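Local coordinates for xyloglucan-specific endo-beta-1,4-glucanase (PDB 4W88), which probably hydrolyses the beta-1,4-glucan backbone of xyloglucan at internal linkages, as a glycoside hydrolase of family 5, at residues 145-150 against 194-199; 217-222 against 266-271. The protein carries 1 engineered substitution. All coordinates share one frame; numbering follows the deposited sequence.

Contact 1 of 2, residues 145-150 against 194-199; sequences EGMNEP and IICTYG. With BGC (beta-D-glucopyranose), chain C.
Cys196 sets its SG between its own backbone N and carbonyl carbon (chi1 65°), which stands the sulphur against the ring of Pro150, while the chain of Glu149 runs extended beyond CG (chi2 -178°) and carries its carboxylate past Gly199 to the sugar. The SG touches the side of the proline ring, 3.5 Å from Pro150 CD and about as far from CG, and it lies 4.1 Å from CB of Met147, a selenomethionine here. A short side chain suits this buried position, where the sulphur meets both neighbours. Beyond it, Gly199 N gives its hydrogen to Pro150 O at 2.8 Å (N-H...O 155°). Pro150 O also lies 3.7 Å above the ring plane of Tyr198, over its centre. Gly199 has a positive phi, a backbone conformation easily reached without a side chain.

The two segments leave neighbouring parallel strands of a TIM barrel, and segment 145-150 carries the Asn-Glu-Pro sequence familiar from family 5, here following strand 142-145, where relatives have the catalytic acid/base. Glu149 rests CG on Gly199 O, and its OE2 accepts a hydrogen bond from O4 of the glucose at 2.6 Å. A water also donates to OE2 and, at 2.7 Å, to Gly199 O, and it is hydrogen-bonded to the sugar O6, so both segments share in holding the ligand; His223 is a further partner of OE2.

At the strand end, Gly146 N bonds to Ile194 O at 3.2 Å, and a second water donates to that oxygen at 2.9 Å while accepting from Met147 N. Glu145 lays CB and CG against Ile194; its buried carboxylate is satisfied by Arg59, in a salt bridge, and by His200 and Thr270.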
loop_
_atom_site.group_PDB
_atom_site.type_symbol
_atom_site.label_atom_id
_atom_site.label_comp_id
_atom_site.label_asym_id
_atom_site.label_seq_id
_atom_site.Cartn_x
_atom_site.Cartn_y
_atom_site.Cartn_z
ATOM N N GLU A 145 2.831 5.133 5.356
ATOM C CA GLU A 145 1.524 5.263 4.707
ATOM C C GLU A 145 0.452 5.093 5.778
ATOM O O GLU A 145 0.308 4.053 6.423
ATOM C CB GLU A 145 1.403 4.222 3.574
ATOM C CG GLU A 145 0.054 4.258 2.802
ATOM C CD GLU A 145 0.040 3.251 1.629
ATOM O OE1 GLU A 145 1.000 2.439 1.569
ATOM O OE2 GLU A 145 -0.947 3.255 0.819
ATOM N N GLY A 146 -0.243 6.204 6.070
ATOM C CA GLY A 146 -1.013 6.297 7.307
ATOM C C GLY A 146 -2.133 5.263 7.480
ATOM O O GLY A 146 -2.298 4.711 8.575
HETATM N N MSE A 147 -2.822 4.978 6.361
HETATM C CA MSE A 147 -4.009 4.123 6.345
HETATM C C MSE A 147 -4.008 3.324 5.067
HETATM O O MSE A 147 -3.389 3.713 4.057
HETATM C CB MSE A 147 -5.333 4.945 6.408
HETATM C CG MSE A 147 -5.354 5.846 7.630
HETATM SE SE MSE A 147 -7.048 6.875 7.667
HETATM C CE MSE A 147 -6.551 8.318 6.459
ATOM N N ASN A 148 -4.787 2.238 5.102
ATOM C CA ASN A 148 -5.009 1.376 3.924
ATOM C C ASN A 148 -6.490 1.250 3.663
ATOM O O ASN A 148 -7.248 0.761 4.526
ATOM C CB ASN A 148 -4.458 -0.010 4.144
ATOM C CG ASN A 148 -4.586 -0.876 2.910
ATOM O OD1 ASN A 148 -3.932 -0.590 1.899
ATOM N ND2 ASN A 148 -5.531 -1.820 2.947
ATOM N N GLU A 149 -6.919 1.765 2.518
ATOM C CA GLU A 149 -8.300 1.686 2.100
ATOM C C GLU A 149 -9.327 2.095 3.153
ATOM O O GLU A 149 -10.273 1.370 3.399
ATOM C CB GLU A 149 -8.591 0.346 1.496
ATOM C CG GLU A 149 -7.714 0.023 0.302
ATOM C CD GLU A 149 -7.983 -1.298 -0.408
ATOM O OE1 GLU A 149 -8.676 -2.197 0.141
ATOM O OE2 GLU A 149 -7.423 -1.462 -1.560
ATOM N N PRO A 150 -9.072 3.201 3.845
ATOM C CA PRO A 150 -9.987 3.588 4.931
ATOM C C PRO A 150 -11.407 3.796 4.395
ATOM O O PRO A 150 -11.574 4.456 3.363
ATOM C CB PRO A 150 -9.377 4.875 5.452
ATOM C CG PRO A 150 -8.623 5.482 4.256
ATOM C CD PRO A 150 -8.024 4.225 3.621
ATOM N N ILE A 194 2.663 9.259 3.351
ATOM C CA ILE A 194 1.877 8.888 2.197
ATOM C C ILE A 194 0.417 8.822 2.675
ATOM O O ILE A 194 0.011 7.916 3.422
ATOM C CB ILE A 194 2.319 7.535 1.583
ATOM C CG1 ILE A 194 3.804 7.541 1.211
ATOM C CG2 ILE A 194 1.467 7.211 0.332
ATOM C CD1 ILE A 194 4.381 6.185 0.771
ATOM N N ILE A 195 -0.335 9.823 2.258
ATOM C CA ILE A 195 -1.718 9.957 2.613
ATOM C C ILE A 195 -2.545 9.208 1.554
ATOM O O ILE A 195 -2.002 8.689 0.560
ATOM C CB ILE A 195 -2.132 11.446 2.730
ATOM C CG1 ILE A 195 -2.063 12.184 1.397
ATOM C CG2 ILE A 195 -1.377 12.131 3.864
ATOM C CD1 ILE A 195 -2.778 13.536 1.378
ATOM N N CYS A 196 -3.867 9.198 1.693
ATOM C CA CYS A 196 -4.697 8.470 0.750
ATOM C C CYS A 196 -6.066 9.095 0.600
ATOM O O CYS A 196 -6.503 9.908 1.425
ATOM C CB CYS A 196 -4.844 6.989 1.181
ATOM S SG CYS A 196 -5.701 6.718 2.720
ATOM N N THR A 197 -6.754 8.680 -0.472
ATOM C CA THR A 197 -8.150 8.928 -0.631
ATOM C C THR A 197 -9.008 7.884 0.108
ATOM O O THR A 197 -8.527 6.836 0.531
ATOM C CB THR A 197 -8.512 8.833 -2.114
ATOM O OG1 THR A 197 -8.035 7.572 -2.562
ATOM C CG2 THR A 197 -7.925 9.992 -2.960
ATOM N N TYR A 198 -10.299 8.171 0.213
ATOM C CA TYR A 198 -11.257 7.208 0.761
ATOM C C TYR A 198 -11.105 5.913 -0.054
ATOM O O TYR A 198 -11.113 5.951 -1.304
ATOM C CB TYR A 198 -12.686 7.711 0.581
ATOM C CG TYR A 198 -13.709 6.793 1.183
ATOM C CD1 TYR A 198 -14.202 5.640 0.503
ATOM C CD2 TYR A 198 -14.225 7.037 2.453
ATOM C CE1 TYR A 198 -15.141 4.816 1.135
ATOM C CE2 TYR A 198 -15.205 6.237 3.034
ATOM C CZ TYR A 198 -15.675 5.150 2.385
ATOM O OH TYR A 198 -16.625 4.372 2.991
ATOM N N GLY A 199 -10.927 4.777 0.625
ATOM C CA GLY A 199 -10.760 3.499 -0.067
ATOM C C GLY A 199 -9.555 3.340 -0.978
ATOM O O GLY A 199 -9.529 2.375 -1.765
HETATM C C2 BGC C . -11.239 -5.144 -3.770
HETATM C C3 BGC C . -10.037 -4.735 -2.905
HETATM C C4 BGC C . -9.069 -3.889 -3.663
HETATM C C5 BGC C . -10.110 -2.886 -4.306
HETATM C C6 BGC C . -9.235 -2.013 -5.122
HETATM C C1 BGC C . -12.211 -4.125 -4.249
HETATM O O2 BGC C . -12.034 -5.766 -2.872
HETATM O O3 BGC C . -9.422 -5.940 -2.519
HETATM O O4 BGC C . -7.815 -3.638 -2.839
HETATM O O5 BGC C . -11.334 -3.486 -5.007
HETATM O O6 BGC C . -9.799 -0.844 -5.657
HETATM O O HOH W 1 -2.562 6.539 3.628
HETATM O O HOH W 2 -8.626 0.454 -3.364
#

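Contact 2 of 2, residues 217-222 against 266-271; sequences NIAVAL and PVVITE
Val220 and Leu222 pair in parallel with Val267 and Ile269 through a ladder of four backbone hydrogen bonds, the strand axes approaching to 4.7 Å with their directions turned by 39°. Val220 N and O bind Pro266 O and Val268 N, and Leu222 N and O bind Val268 O and Thr270 N. The bond from Thr270 N to Leu222 O, 3.1 Å long, is the most bent, with 138° at the hydrogen.

On one face Val220, Leu222 and Val267 pack against helix 246-261, while Ile269 touches strand 300-305. Leu222 CD1 reaches back to Val267 CG1 at 4.1 Å, the two chains crossing obliquely. Ile269 folds its CD1 toward the neighbouring strand (chi2 -60°), bringing it 3.9 Å from Leu222 CB.

The face of Ala221 and Val268 looks into the barrel. Ala219 CB meets Pro266 CB at 3.8 Å and Val268 CG2 at 4.1 Å. Pro266 has no N-H to extend the ladder toward Ile218 O, and its ring packs against that oxygen instead, with CG 3.6 Å away; helix 3-9 covers the ring. Further along, Ala221 CB sits 3.7 Å from Thr270 CG2, and so small a methyl lets both Thr270 and the Glu145 carboxylate come close. Thr270 suits the spot because its methyl takes up the contact with Ala221 while OG1 is hydrogen-bonded to Glu145 and His223. Glu271 turns its carboxylate away from the strand pair, to Tyr225 and, in a salt bridge, to Arg59, and it touches the bound glucose.

Apolar residues facing a helix, alanine, valine and then polar residues facing inward, and a glutamate near the end of strand 267-272, where family 5 enzymes carry their nucleophile, are typical of the TIM barrel of these glycosidases.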
loop_
_atom_site.group_PDB
_atom_site.type_symbol
_atom_site.label_atom_id
_atom_site.label_comp_id
_atom_site.label_asym_id
_atom_site.label_seq_id
_atom_site.Cartn_x
_atom_site.Cartn_y
_atom_site.Cartn_z
ATOM N N ASN A 217 6.585 17.298 2.143
ATOM C CA ASN A 217 7.107 15.928 2.179
ATOM C C ASN A 217 6.036 14.856 2.292
ATOM O O ASN A 217 6.165 13.896 3.076
ATOM C CB ASN A 217 8.190 15.773 3.246
ATOM C CG ASN A 217 9.422 16.584 2.888
ATOM O OD1 ASN A 217 9.990 16.429 1.845
ATOM N ND2 ASN A 217 9.825 17.454 3.762
ATOM N N ILE A 218 5.054 14.989 1.406
ATOM C CA ILE A 218 3.994 14.027 1.315
ATOM C C ILE A 218 3.860 13.457 -0.075
ATOM O O ILE A 218 4.367 14.004 -1.082
ATOM C CB ILE A 218 2.656 14.597 1.819
ATOM C CG1 ILE A 218 2.125 15.707 0.913
ATOM C CG2 ILE A 218 2.792 15.052 3.233
ATOM C CD1 ILE A 218 1.363 15.219 -0.316
ATOM N N ALA A 219 3.161 12.328 -0.141
ATOM C CA ALA A 219 2.711 11.756 -1.424
ATOM C C ALA A 219 1.295 11.225 -1.208
ATOM O O ALA A 219 0.881 11.000 -0.075
ATOM C CB ALA A 219 3.653 10.613 -1.908
ATOM N N VAL A 220 0.613 11.008 -2.318
ATOM C CA VAL A 220 -0.732 10.471 -2.345
ATOM C C VAL A 220 -0.724 9.020 -2.929
ATOM O O VAL A 220 -0.192 8.799 -4.023
ATOM C CB VAL A 220 -1.699 11.334 -3.142
ATOM C CG1 VAL A 220 -3.092 10.681 -3.151
ATOM C CG2 VAL A 220 -1.734 12.749 -2.549
ATOM N N ALA A 221 -1.252 8.080 -2.142
ATOM C CA ALA A 221 -1.356 6.693 -2.478
ATOM C C ALA A 221 -2.777 6.412 -3.022
ATOM O O ALA A 221 -3.817 6.905 -2.491
ATOM C CB ALA A 221 -1.091 5.821 -1.265
ATOM N N LEU A 222 -2.757 5.625 -4.089
ATOM C CA LEU A 222 -3.943 5.047 -4.730
ATOM C C LEU A 222 -3.755 3.577 -4.948
ATOM O O LEU A 222 -2.649 3.124 -5.085
ATOM C CB LEU A 222 -4.242 5.788 -6.071
ATOM C CG LEU A 222 -4.406 7.279 -5.895
ATOM C CD1 LEU A 222 -4.374 7.909 -7.245
ATOM C CD2 LEU A 222 -5.706 7.669 -5.129
ATOM N N PRO A 266 3.212 14.398 -5.678
ATOM C CA PRO A 266 3.674 13.043 -5.837
ATOM C C PRO A 266 2.546 12.015 -5.643
ATOM O O PRO A 266 1.768 12.123 -4.700
ATOM C CB PRO A 266 4.750 12.903 -4.727
ATOM C CG PRO A 266 5.295 14.258 -4.588
ATOM C CD PRO A 266 4.061 15.126 -4.725
ATOM N N VAL A 267 2.505 11.037 -6.555
ATOM C CA VAL A 267 1.586 9.932 -6.501
ATOM C C VAL A 267 2.329 8.613 -6.528
ATOM O O VAL A 267 3.305 8.443 -7.287
ATOM C CB VAL A 267 0.595 9.960 -7.692
ATOM C CG1 VAL A 267 -0.339 8.768 -7.662
ATOM C CG2 VAL A 267 -0.203 11.200 -7.555
ATOM N N VAL A 268 1.871 7.702 -5.676
ATOM C CA VAL A 268 2.420 6.350 -5.564
ATOM C C VAL A 268 1.245 5.347 -5.620
ATOM O O VAL A 268 0.258 5.468 -4.887
ATOM C CB VAL A 268 3.227 6.093 -4.232
ATOM C CG1 VAL A 268 3.892 4.708 -4.383
ATOM C CG2 VAL A 268 4.272 7.109 -4.013
ATOM N N ILE A 269 1.320 4.372 -6.523
ATOM C CA ILE A 269 0.356 3.261 -6.559
ATOM C C ILE A 269 0.819 2.156 -5.584
ATOM O O ILE A 269 1.669 1.344 -5.946
ATOM C CB ILE A 269 0.117 2.719 -7.971
ATOM C CG1 ILE A 269 -0.238 3.863 -8.951
ATOM C CG2 ILE A 269 -0.897 1.644 -7.903
ATOM C CD1 ILE A 269 -1.476 4.662 -8.612
ATOM N N THR A 270 0.247 2.115 -4.372
ATOM C CA THR A 270 0.774 1.257 -3.369
ATOM C C THR A 270 0.277 -0.167 -3.443
ATOM O O THR A 270 0.820 -1.044 -2.744
ATOM C CB THR A 270 0.660 1.859 -1.942
ATOM O OG1 THR A 270 -0.722 2.108 -1.613
ATOM C CG2 THR A 270 1.472 3.153 -1.859
ATOM N N GLU A 271 -0.737 -0.412 -4.287
ATOM C CA GLU A 271 -1.132 -1.795 -4.640
ATOM C C GLU A 271 -1.719 -1.809 -6.053
ATOM O O GLU A 271 -2.483 -0.928 -6.452
ATOM C CB GLU A 271 -2.203 -2.377 -3.712
ATOM C CG GLU A 271 -1.811 -2.696 -2.284
ATOM C CD GLU A 271 -2.955 -3.226 -1.482
ATOM O OE1 GLU A 271 -3.880 -3.866 -2.096
ATOM O OE2 GLU A 271 -2.922 -3.117 -0.232
#

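From the N terminus, the chain first builds barrel strands 15-18, 57-60 and 97-101, then enters contact 1 through strand 142-145. Contact 1 closes a 43-residue excursion that holds helix 164-182; contact 2, opening only after it has closed, does the same around helix 246-261. The two loops therefore follow in series, neither nested nor crossed, and each is a beta-alpha-beta crossover. Contact 1 joins strand 142-145 to 193-196, and contact 2 joins 218-223 to 267-272. The middle pair, 193-196 and 218-223, is joined between the contacts, where Ile195 O lies 2.9 Å from Ala221 N, a probable hydrogen bond. Four successive barrel strands are thus linked beside the glycan pocket.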